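Local coordinates for malonyl CoA-acyl carrier protein transacylase (PDB 3EZO) that probably transfers the malonyl group from malonyl-CoA to the holo acyl carrier protein, releasing free CoA, as a member of the FabD family of acyltransferases, at residues L119-A130 against L211-L222; T103-I111 against D226-V234. All blocks are in the same frame, centred on the assembly; numbering follows the deposited sequence.

Overall arrangement
A single acyltransferase domain can join distant parts of its chain by very different chemistry, and these two contacts are a worked example. Contact 1 sets helix 113-128 against helix 212-223, mainly through side chains, with one lysine bonded to a backbone carbonyl; its buried side holds leucines, M127 and R123, the arginine reaching the predicted active site. Contact 2, the more buried, seats the end of helix 99-107 on the coil running into edge strand 233-234, through two backbone hydrogen bonds and apolar packing centred on alanines. Helix 99-107 is followed by helix 113-128, and helix 212-223 by strand 233-234; the contacts meet where CD2 of L119 packs on CD1 of I111, with centres about 20 Å apart.

Contact 1: L119-A130 against L211-L222; sequences LVRFRAQAMQTA and LKPASDKLREYL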
loop_
_atom_site.group_PDB
_atom_site.type_symbol
_atom_site.label_atom_id
_atom_site.label_comp_id
_atom_site.label_asym_id
_atom_site.label_seq_id
_atom_site.Cartn_x
_atom_site.Cartn_y
_atom_site.Cartn_z
ATOM N N LEU A 119 0.931 0.156 -15.072
ATOM C CA LEU A 119 -0.379 0.138 -14.430
ATOM C C LEU A 119 -0.368 1.052 -13.220
ATOM O O LEU A 119 -1.276 1.844 -13.062
ATOM C CB LEU A 119 -0.791 -1.295 -14.046
ATOM C CG LEU A 119 -1.999 -1.562 -13.103
ATOM C CD1 LEU A 119 -3.342 -0.938 -13.564
ATOM C CD2 LEU A 119 -2.173 -3.103 -12.872
ATOM N N VAL A 120 0.657 0.953 -12.369
ATOM C CA VAL A 120 0.698 1.759 -11.164
ATOM C C VAL A 120 1.101 3.195 -11.449
ATOM O O VAL A 120 0.668 4.097 -10.739
ATOM C CB VAL A 120 1.527 1.143 -10.027
ATOM C CG1 VAL A 120 1.060 -0.283 -9.793
ATOM C CG2 VAL A 120 3.049 1.219 -10.339
ATOM N N ARG A 121 1.891 3.421 -12.496
ATOM C CA ARG A 121 2.117 4.801 -12.982
ATOM C C ARG A 121 0.789 5.445 -13.368
ATOM O O ARG A 121 0.456 6.568 -12.949
ATOM C CB ARG A 121 3.050 4.810 -14.180
ATOM C CG ARG A 121 3.385 6.188 -14.687
ATOM C CD ARG A 121 4.504 6.118 -15.733
ATOM N NE ARG A 121 4.077 5.330 -16.901
ATOM C CZ ARG A 121 4.791 5.139 -18.009
ATOM N NH1 ARG A 121 5.995 5.666 -18.155
ATOM N NH2 ARG A 121 4.283 4.401 -18.973
ATOM N N PHE A 122 0.017 4.717 -14.158
ATOM C CA PHE A 122 -1.308 5.189 -14.538
ATOM C C PHE A 122 -2.219 5.398 -13.306
ATOM O O PHE A 122 -2.863 6.436 -13.170
ATOM C CB PHE A 122 -1.963 4.235 -15.507
ATOM C CG PHE A 122 -3.324 4.698 -15.933
ATOM C CD1 PHE A 122 -3.463 5.595 -16.993
ATOM C CD2 PHE A 122 -4.475 4.311 -15.217
ATOM C CE1 PHE A 122 -4.721 6.036 -17.398
ATOM C CE2 PHE A 122 -5.724 4.778 -15.598
ATOM C CZ PHE A 122 -5.842 5.645 -16.681
ATOM N N ARG A 123 -2.237 4.421 -12.392
ATOM C CA ARG A 123 -3.014 4.548 -11.170
ATOM C C ARG A 123 -2.660 5.850 -10.444
ATOM O O ARG A 123 -3.543 6.583 -9.983
ATOM C CB ARG A 123 -2.727 3.379 -10.238
ATOM C CG ARG A 123 -3.401 3.486 -8.869
ATOM C CD ARG A 123 -3.122 2.190 -8.068
ATOM N NE ARG A 123 -3.839 2.077 -6.771
ATOM C CZ ARG A 123 -3.381 2.497 -5.602
ATOM N NH1 ARG A 123 -2.212 3.164 -5.490
ATOM N NH2 ARG A 123 -4.103 2.284 -4.517
ATOM N N ALA A 124 -1.365 6.119 -10.308
ATOM C CA ALA A 124 -0.910 7.363 -9.660
ATOM C C ALA A 124 -1.478 8.586 -10.364
ATOM O O ALA A 124 -2.011 9.489 -9.704
ATOM C CB ALA A 124 0.622 7.429 -9.577
ATOM N N GLN A 125 -1.398 8.612 -11.686
ATOM C CA GLN A 125 -1.915 9.736 -12.495
ATOM C C GLN A 125 -3.438 9.926 -12.278
ATOM O O GLN A 125 -3.900 11.056 -12.025
ATOM C CB GLN A 125 -1.556 9.513 -13.986
ATOM C CG GLN A 125 -2.548 10.085 -15.064
ATOM C CD GLN A 125 -2.599 11.607 -15.104
ATOM O OE1 GLN A 125 -1.561 12.300 -14.972
ATOM N NE2 GLN A 125 -3.812 12.147 -15.300
ATOM N N ALA A 126 -4.185 8.810 -12.354
ATOM C CA ALA A 126 -5.608 8.784 -12.122
ATOM C C ALA A 126 -6.016 9.327 -10.760
ATOM O O ALA A 126 -6.918 10.127 -10.660
ATOM C CB ALA A 126 -6.150 7.325 -12.293
ATOM N N MET A 127 -5.393 8.822 -9.706
ATOM C CA MET A 127 -5.717 9.219 -8.350
ATOM C C MET A 127 -5.366 10.707 -8.066
ATOM O O MET A 127 -6.078 11.411 -7.319
ATOM C CB MET A 127 -5.002 8.316 -7.356
ATOM C CG MET A 127 -5.430 6.810 -7.425
ATOM S SD MET A 127 -4.496 5.848 -6.184
ATOM C CE MET A 127 -5.337 6.308 -4.696
ATOM N N GLN A 128 -4.288 11.188 -8.684
ATOM C CA GLN A 128 -3.849 12.561 -8.446
ATOM C C GLN A 128 -4.743 13.583 -9.179
ATOM O O GLN A 128 -4.811 14.721 -8.779
ATOM C CB GLN A 128 -2.366 12.706 -8.825
ATOM C CG GLN A 128 -1.746 14.055 -8.497
ATOM C CD GLN A 128 -1.764 14.357 -7.004
ATOM O OE1 GLN A 128 -2.151 15.473 -6.619
ATOM N NE2 GLN A 128 -1.406 13.356 -6.151
ATOM N N THR A 129 -5.397 13.189 -10.273
ATOM C CA THR A 129 -6.201 14.105 -11.043
ATOM C C THR A 129 -7.730 13.845 -11.025
ATOM O O THR A 129 -8.468 14.413 -11.851
ATOM C CB THR A 129 -5.696 14.073 -12.462
ATOM O OG1 THR A 129 -5.874 12.763 -12.990
ATOM C CG2 THR A 129 -4.189 14.456 -12.491
ATOM N N ALA A 130 -8.207 12.996 -10.115
ATOM C CA ALA A 130 -9.636 12.658 -10.055
ATOM C C ALA A 130 -10.473 13.894 -9.698
ATOM O O ALA A 130 -11.534 14.114 -10.286
ATOM C CB ALA A 130 -9.900 11.542 -9.076
ATOM N N LEU A 211 -12.906 10.100 -4.952
ATOM C CA LEU A 211 -12.003 9.588 -5.962
ATOM C C LEU A 211 -12.665 8.670 -6.987
ATOM O O LEU A 211 -11.954 8.043 -7.760
ATOM C CB LEU A 211 -10.787 8.905 -5.314
ATOM C CG LEU A 211 -9.441 9.467 -5.824
ATOM C CD1 LEU A 211 -9.128 10.850 -5.227
ATOM C CD2 LEU A 211 -8.287 8.519 -5.544
ATOM N N LYS A 212 -14.006 8.606 -7.049
ATOM C CA LYS A 212 -14.663 7.739 -8.023
ATOM C C LYS A 212 -14.119 7.880 -9.456
ATOM O O LYS A 212 -14.059 6.880 -10.190
ATOM C CB LYS A 212 -16.166 8.003 -8.055
ATOM C CG LYS A 212 -16.924 7.309 -9.187
ATOM C CD LYS A 212 -18.353 7.810 -9.300
ATOM C CE LYS A 212 -19.108 7.241 -10.503
ATOM N NZ LYS A 212 -18.615 7.636 -11.824
ATOM N N PRO A 213 -13.777 9.122 -9.886
ATOM C CA PRO A 213 -13.293 9.234 -11.262
ATOM C C PRO A 213 -11.998 8.456 -11.502
ATOM O O PRO A 213 -11.817 7.929 -12.564
ATOM C CB PRO A 213 -13.111 10.747 -11.455
ATOM C CG PRO A 213 -14.050 11.398 -10.407
ATOM C CD PRO A 213 -14.097 10.444 -9.278
ATOM N N ALA A 214 -11.164 8.292 -10.483
ATOM C CA ALA A 214 -9.963 7.495 -10.606
ATOM C C ALA A 214 -10.341 6.028 -10.822
ATOM O O ALA A 214 -9.739 5.354 -11.671
ATOM C CB ALA A 214 -9.070 7.672 -9.354
ATOM N N SER A 215 -11.326 5.545 -10.060
ATOM C CA SER A 215 -11.835 4.185 -10.243
ATOM C C SER A 215 -12.311 3.961 -11.670
ATOM O O SER A 215 -12.059 2.910 -12.260
ATOM C CB SER A 215 -12.989 3.865 -9.258
ATOM O OG SER A 215 -12.480 3.792 -7.948
ATOM N N ASP A 216 -12.988 4.959 -12.232
ATOM C CA ASP A 216 -13.507 4.816 -13.580
ATOM C C ASP A 216 -12.391 4.692 -14.618
ATOM O O ASP A 216 -12.491 3.887 -15.526
ATOM C CB ASP A 216 -14.426 5.993 -13.931
ATOM C CG ASP A 216 -15.708 5.979 -13.107
ATOM O OD1 ASP A 216 -16.153 4.862 -12.762
ATOM O OD2 ASP A 216 -16.237 7.063 -12.785
ATOM N N LYS A 217 -11.337 5.484 -14.471
ATOM C CA LYS A 217 -10.179 5.401 -15.369
ATOM C C LYS A 217 -9.455 4.053 -15.200
ATOM O O LYS A 217 -9.040 3.436 -16.177
ATOM C CB LYS A 217 -9.217 6.560 -15.083
ATOM C CG LYS A 217 -9.733 7.935 -15.506
ATOM C CD LYS A 217 -8.742 9.054 -15.004
ATOM C CE LYS A 217 -8.797 9.195 -13.421
ATOM N NZ LYS A 217 -8.470 10.522 -12.727
ATOM N N LEU A 218 -9.335 3.604 -13.955
ATOM C CA LEU A 218 -8.697 2.323 -13.667
ATOM C C LEU A 218 -9.435 1.168 -14.307
ATOM O O LEU A 218 -8.785 0.250 -14.823
ATOM C CB LEU A 218 -8.520 2.048 -12.153
ATOM C CG LEU A 218 -7.233 2.597 -11.546
ATOM C CD1 LEU A 218 -7.301 2.677 -9.963
ATOM C CD2 LEU A 218 -6.000 1.771 -12.035
ATOM N N ARG A 219 -10.767 1.225 -14.302
ATOM C CA ARG A 219 -11.579 0.177 -14.919
ATOM C C ARG A 219 -11.299 0.077 -16.412
ATOM O O ARG A 219 -11.119 -1.022 -16.948
ATOM C CB ARG A 219 -13.079 0.392 -14.661
ATOM C CG ARG A 219 -13.884 -0.772 -15.121
ATOM C CD ARG A 219 -15.398 -0.514 -15.048
ATOM N NE ARG A 219 -15.864 -0.323 -13.658
ATOM C CZ ARG A 219 -16.180 0.834 -13.077
ATOM N NH1 ARG A 219 -16.028 2.005 -13.687
ATOM N NH2 ARG A 219 -16.618 0.825 -11.836
ATOM N N GLU A 220 -11.247 1.227 -17.083
ATOM C CA GLU A 220 -10.913 1.253 -18.505
ATOM C C GLU A 220 -9.511 0.714 -18.745
ATOM O O GLU A 220 -9.292 -0.118 -19.630
ATOM C CB GLU A 220 -10.983 2.679 -19.066
ATOM C CG GLU A 220 -12.357 3.247 -19.050
ATOM C CD GLU A 220 -12.407 4.729 -19.464
ATOM O OE1 GLU A 220 -11.336 5.414 -19.532
ATOM O OE2 GLU A 220 -13.560 5.187 -19.713
ATOM N N TYR A 221 -8.557 1.167 -17.940
ATOM C CA TYR A 221 -7.162 0.691 -18.090
ATOM C C TYR A 221 -7.041 -0.816 -17.836
ATOM O O TYR A 221 -6.453 -1.543 -18.622
ATOM C CB TYR A 221 -6.203 1.473 -17.170
ATOM C CG TYR A 221 -4.743 1.169 -17.449
ATOM C CD1 TYR A 221 -3.935 2.062 -18.167
ATOM C CD2 TYR A 221 -4.168 -0.009 -16.996
ATOM C CE1 TYR A 221 -2.571 1.738 -18.439
ATOM C CE2 TYR A 221 -2.830 -0.322 -17.243
ATOM C CZ TYR A 221 -2.042 0.550 -17.957
ATOM O OH TYR A 221 -0.713 0.189 -18.165
ATOM N N LEU A 222 -7.610 -1.305 -16.751
ATOM C CA LEU A 222 -7.512 -2.739 -16.426
ATOM C C LEU A 222 -8.193 -3.632 -17.437
ATOM O O LEU A 222 -7.848 -4.790 -17.523
ATOM C CB LEU A 222 -8.046 -3.018 -15.011
ATOM C CG LEU A 222 -7.085 -2.534 -13.920
ATOM C CD1 LEU A 222 -7.762 -2.305 -12.608
ATOM C CD2 LEU A 222 -5.902 -3.522 -13.784
#
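An antiparallel helix pair beside the predicted active site joins L119-A130 to L211-L222, the short axes running 8.2 Å apart at 150°. Alanines allow the closest backbone approach, with the CA atoms of A126 and A214 4.8 Å apart, and CB of A214 rests against the carbonyl of A126. That same carbonyl oxygen receives NZ of K217 at 2.6 Å, in the carbonyl plane and on a lone pair. It belongs to the last turn of its helix, where a lysine charge would be expected to suit the negative end of the dipole. A bend at chi3 (-70°) brings the ammonium round to it, pressing CE of K217 onto CB of A126 at a tight 3.4 Å; OG1 of T129 is a second, weak acceptor, itself donating to the carbonyl of Q125.

Toward the other end F122 and Y221 form an offset stack, centroids 4.7 Å apart and planes at 25°. The two side chains run antiparallel, each CB against the partner's ring: that of F122 over the face of Y221, that of Y221 off-centre on F122. Deeper in, CD1 of L119 meets CD2 of L222 at 3.6 Å and also touches L218 and the Y221 ring. CD2 of L211 fits against CB, CG and CE of M127, whose SD sits 3.5 Å above the centre of the R123 guanidinium. The extended R123 chain passes L218 and carries its NH2 to Q256 and to S98, the predicted active-site serine, while NH1 bonds Q69. Around the pair, helix 99-107 packs on L119 through Y102, helix 65-85 lies against V120 and A124, and helix 246-256 meets L222 and R219.

Contact 2: T103-I111 against D226-V234; sequences TALVAAGAI and DVKAPKISV
A104 and L105 lie in the last turns of helix 99-107, which ends in a Schellman motif at G109 and rests on the coil leading into edge strand 233-234 of the parallel sheet. CB of A104 faces CG1 of V234 at 4.4 Å. CD2 of L105 crosses V234 at about a right angle, reaching its CG2 at 4.0 Å, and I249 and L253 of helix 246-256 also touch this leucine. At A107 the carbonyl accepts from a water that is also weakly bonded to NZ of K231. A108 is the hub: its CB is wedged among P230, I232 and V234, tightest at 3.4 Å from CG2 of V234, and its carbonyl oxygen takes the backbone N of K231 at 2.8 Å, nearly straight at 165°. The chi1 rotation of K231 (73°) lays its CG against the A108 oxygen, 3.3 Å away, and the extended chain then brings CE beside the A107 oxygen. G109, at positive phi, turns the chain; its oxygen and that of A229 share a bridging water. The A110 carbonyl oxygen accepts the backbone N of K228 at 2.8 Å, while CA of V227 approaches the same oxygen to 3.3 Å. I111 also touches A116 of helix 113-128, and its CG1 packs on CG2 of V227 at 4.1 Å.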
loop_
_atom_site.group_PDB
_atom_site.type_symbol
_atom_site.label_atom_id
_atom_site.label_comp_id
_atom_site.label_asym_id
_atom_site.label_seq_id
_atom_site.Cartn_x
_atom_site.Cartn_y
_atom_site.Cartn_z
ATOM N N THR A 103 1.795 -5.066 -5.728
ATOM C CA THR A 103 3.036 -5.838 -5.555
ATOM C C THR A 103 2.705 -7.306 -5.127
ATOM O O THR A 103 3.308 -8.281 -5.581
ATOM C CB THR A 103 3.915 -5.175 -4.452
ATOM O OG1 THR A 103 3.878 -3.747 -4.570
ATOM C CG2 THR A 103 5.338 -5.630 -4.552
ATOM N N ALA A 104 1.748 -7.427 -4.213
ATOM C CA ALA A 104 1.254 -8.695 -3.771
ATOM C C ALA A 104 0.724 -9.485 -4.964
ATOM O O ALA A 104 1.033 -10.661 -5.098
ATOM C CB ALA A 104 0.123 -8.471 -2.722
ATOM N N LEU A 105 -0.068 -8.844 -5.839
ATOM C CA LEU A 105 -0.606 -9.524 -7.036
ATOM C C LEU A 105 0.491 -9.991 -7.985
ATOM O O LEU A 105 0.361 -11.047 -8.671
ATOM C CB LEU A 105 -1.596 -8.632 -7.772
ATOM C CG LEU A 105 -2.981 -8.573 -7.101
ATOM C CD1 LEU A 105 -3.834 -7.491 -7.756
ATOM C CD2 LEU A 105 -3.728 -9.928 -7.122
ATOM N N VAL A 106 1.569 -9.209 -8.036
ATOM C CA VAL A 106 2.718 -9.579 -8.849
ATOM C C VAL A 106 3.436 -10.765 -8.256
ATOM O O VAL A 106 3.690 -11.720 -8.961
ATOM C CB VAL A 106 3.734 -8.430 -9.046
ATOM C CG1 VAL A 106 4.987 -8.971 -9.800
ATOM C CG2 VAL A 106 3.079 -7.258 -9.791
ATOM N N ALA A 107 3.750 -10.705 -6.970
ATOM C CA ALA A 107 4.350 -11.841 -6.265
ATOM C C ALA A 107 3.497 -13.113 -6.426
ATOM O O ALA A 107 4.036 -14.200 -6.583
ATOM C CB ALA A 107 4.545 -11.509 -4.782
ATOM N N ALA A 108 2.165 -12.961 -6.408
ATOM C CA ALA A 108 1.201 -14.092 -6.541
ATOM C C ALA A 108 1.011 -14.545 -7.979
ATOM O O ALA A 108 0.248 -15.464 -8.252
ATOM C CB ALA A 108 -0.221 -13.686 -5.920
ATOM N N GLY A 109 1.693 -13.921 -8.918
ATOM C CA GLY A 109 1.609 -14.378 -10.327
ATOM C C GLY A 109 0.330 -13.932 -11.028
ATOM O O GLY A 109 0.019 -14.372 -12.118
ATOM N N ALA A 110 -0.443 -13.050 -10.400
ATOM C CA ALA A 110 -1.672 -12.576 -11.029
ATOM C C ALA A 110 -1.408 -11.524 -12.131
ATOM O O ALA A 110 -2.132 -11.457 -13.107
ATOM C CB ALA A 110 -2.651 -12.043 -9.931
ATOM N N ILE A 111 -0.385 -10.686 -11.933
ATOM C CA ILE A 111 -0.058 -9.610 -12.852
ATOM C C ILE A 111 1.451 -9.669 -13.111
ATOM O O ILE A 111 2.223 -9.703 -12.178
ATOM C CB ILE A 111 -0.426 -8.213 -12.270
ATOM C CG1 ILE A 111 -1.941 -8.097 -11.979
ATOM C CG2 ILE A 111 -0.025 -7.063 -13.262
ATOM C CD1 ILE A 111 -2.350 -6.750 -11.245
ATOM N N ASP A 226 -3.788 -8.240 -18.800
ATOM C CA ASP A 226 -3.947 -9.685 -18.629
ATOM C C ASP A 226 -3.752 -10.066 -17.180
ATOM O O ASP A 226 -2.628 -10.124 -16.703
ATOM C CB ASP A 226 -2.898 -10.460 -19.450
ATOM C CG ASP A 226 -3.157 -11.973 -19.438
ATOM O OD1 ASP A 226 -4.345 -12.370 -19.400
ATOM O OD2 ASP A 226 -2.198 -12.751 -19.475
ATOM N N VAL A 227 -4.827 -10.292 -16.463
ATOM C CA VAL A 227 -4.709 -10.689 -15.090
ATOM C C VAL A 227 -5.012 -12.175 -15.079
ATOM O O VAL A 227 -5.959 -12.600 -15.719
ATOM C CB VAL A 227 -5.686 -9.905 -14.170
ATOM C CG1 VAL A 227 -5.686 -10.503 -12.752
ATOM C CG2 VAL A 227 -5.355 -8.375 -14.191
ATOM N N LYS A 228 -4.203 -12.924 -14.332
ATOM C CA LYS A 228 -4.299 -14.360 -14.196
ATOM C C LYS A 228 -4.684 -14.752 -12.785
ATOM O O LYS A 228 -4.414 -14.002 -11.838
ATOM C CB LYS A 228 -2.915 -14.949 -14.420
ATOM C CG LYS A 228 -2.292 -14.626 -15.743
ATOM C CD LYS A 228 -2.132 -15.828 -16.599
ATOM C CE LYS A 228 -1.060 -15.592 -17.649
ATOM N NZ LYS A 228 -1.211 -16.613 -18.688
ATOM N N ALA A 229 -5.239 -15.954 -12.619
ATOM C CA ALA A 229 -5.626 -16.453 -11.287
ATOM C C ALA A 229 -4.364 -16.611 -10.450
ATOM O O ALA A 229 -3.406 -17.176 -10.933
ATOM C CB ALA A 229 -6.346 -17.821 -11.399
ATOM N N PRO A 230 -4.367 -16.114 -9.200
ATOM C CA PRO A 230 -3.131 -16.140 -8.418
ATOM C C PRO A 230 -2.707 -17.544 -7.985
ATOM O O PRO A 230 -3.535 -18.406 -7.760
ATOM C CB PRO A 230 -3.423 -15.235 -7.207
ATOM C CG PRO A 230 -4.834 -14.893 -7.251
ATOM C CD PRO A 230 -5.432 -15.309 -8.568
ATOM N N LYS A 231 -1.404 -17.755 -7.872
ATOM C CA LYS A 231 -0.863 -18.998 -7.363
ATOM C C LYS A 231 -0.659 -18.917 -5.866
ATOM O O LYS A 231 -0.270 -19.889 -5.239
ATOM C CB LYS A 231 0.469 -19.300 -8.066
ATOM C CG LYS A 231 1.617 -18.412 -7.638
ATOM C CD LYS A 231 2.797 -18.398 -8.689
ATOM C CE LYS A 231 3.890 -17.335 -8.355
ATOM N NZ LYS A 231 4.842 -17.166 -9.504
ATOM N N ILE A 232 -0.867 -17.738 -5.285
ATOM C CA ILE A 232 -0.828 -17.563 -3.842
ATOM C C ILE A 232 -2.090 -16.798 -3.468
ATOM O O ILE A 232 -2.447 -15.840 -4.167
ATOM C CB ILE A 232 0.341 -16.673 -3.385
ATOM C CG1 ILE A 232 1.693 -17.208 -3.862
ATOM C CG2 ILE A 232 0.380 -16.566 -1.835
ATOM C CD1 ILE A 232 2.864 -16.301 -3.413
ATOM N N SER A 233 -2.726 -17.163 -2.351
ATOM C CA SER A 233 -3.911 -16.425 -1.901
ATOM C C SER A 233 -3.552 -14.967 -1.641
ATOM O O SER A 233 -2.579 -14.688 -0.942
ATOM C CB SER A 233 -4.455 -17.059 -0.617
ATOM O OG SER A 233 -4.899 -18.368 -0.907
ATOM N N VAL A 234 -4.326 -14.049 -2.220
ATOM C CA VAL A 234 -4.212 -12.624 -1.938
ATOM C C VAL A 234 -5.497 -12.162 -1.220
ATOM O O VAL A 234 -6.597 -12.361 -1.704
ATOM C CB VAL A 234 -4.034 -11.821 -3.248
ATOM C CG1 VAL A 234 -3.853 -10.385 -2.989
ATOM C CG2 VAL A 234 -2.878 -12.431 -4.168
HETATM O O HOH W 1 5.698 -14.026 -10.410
HETATM O O HOH W 2 6.209 -15.490 -7.412
HETATM O O HOH W 3 -0.598 -17.458 -11.707
#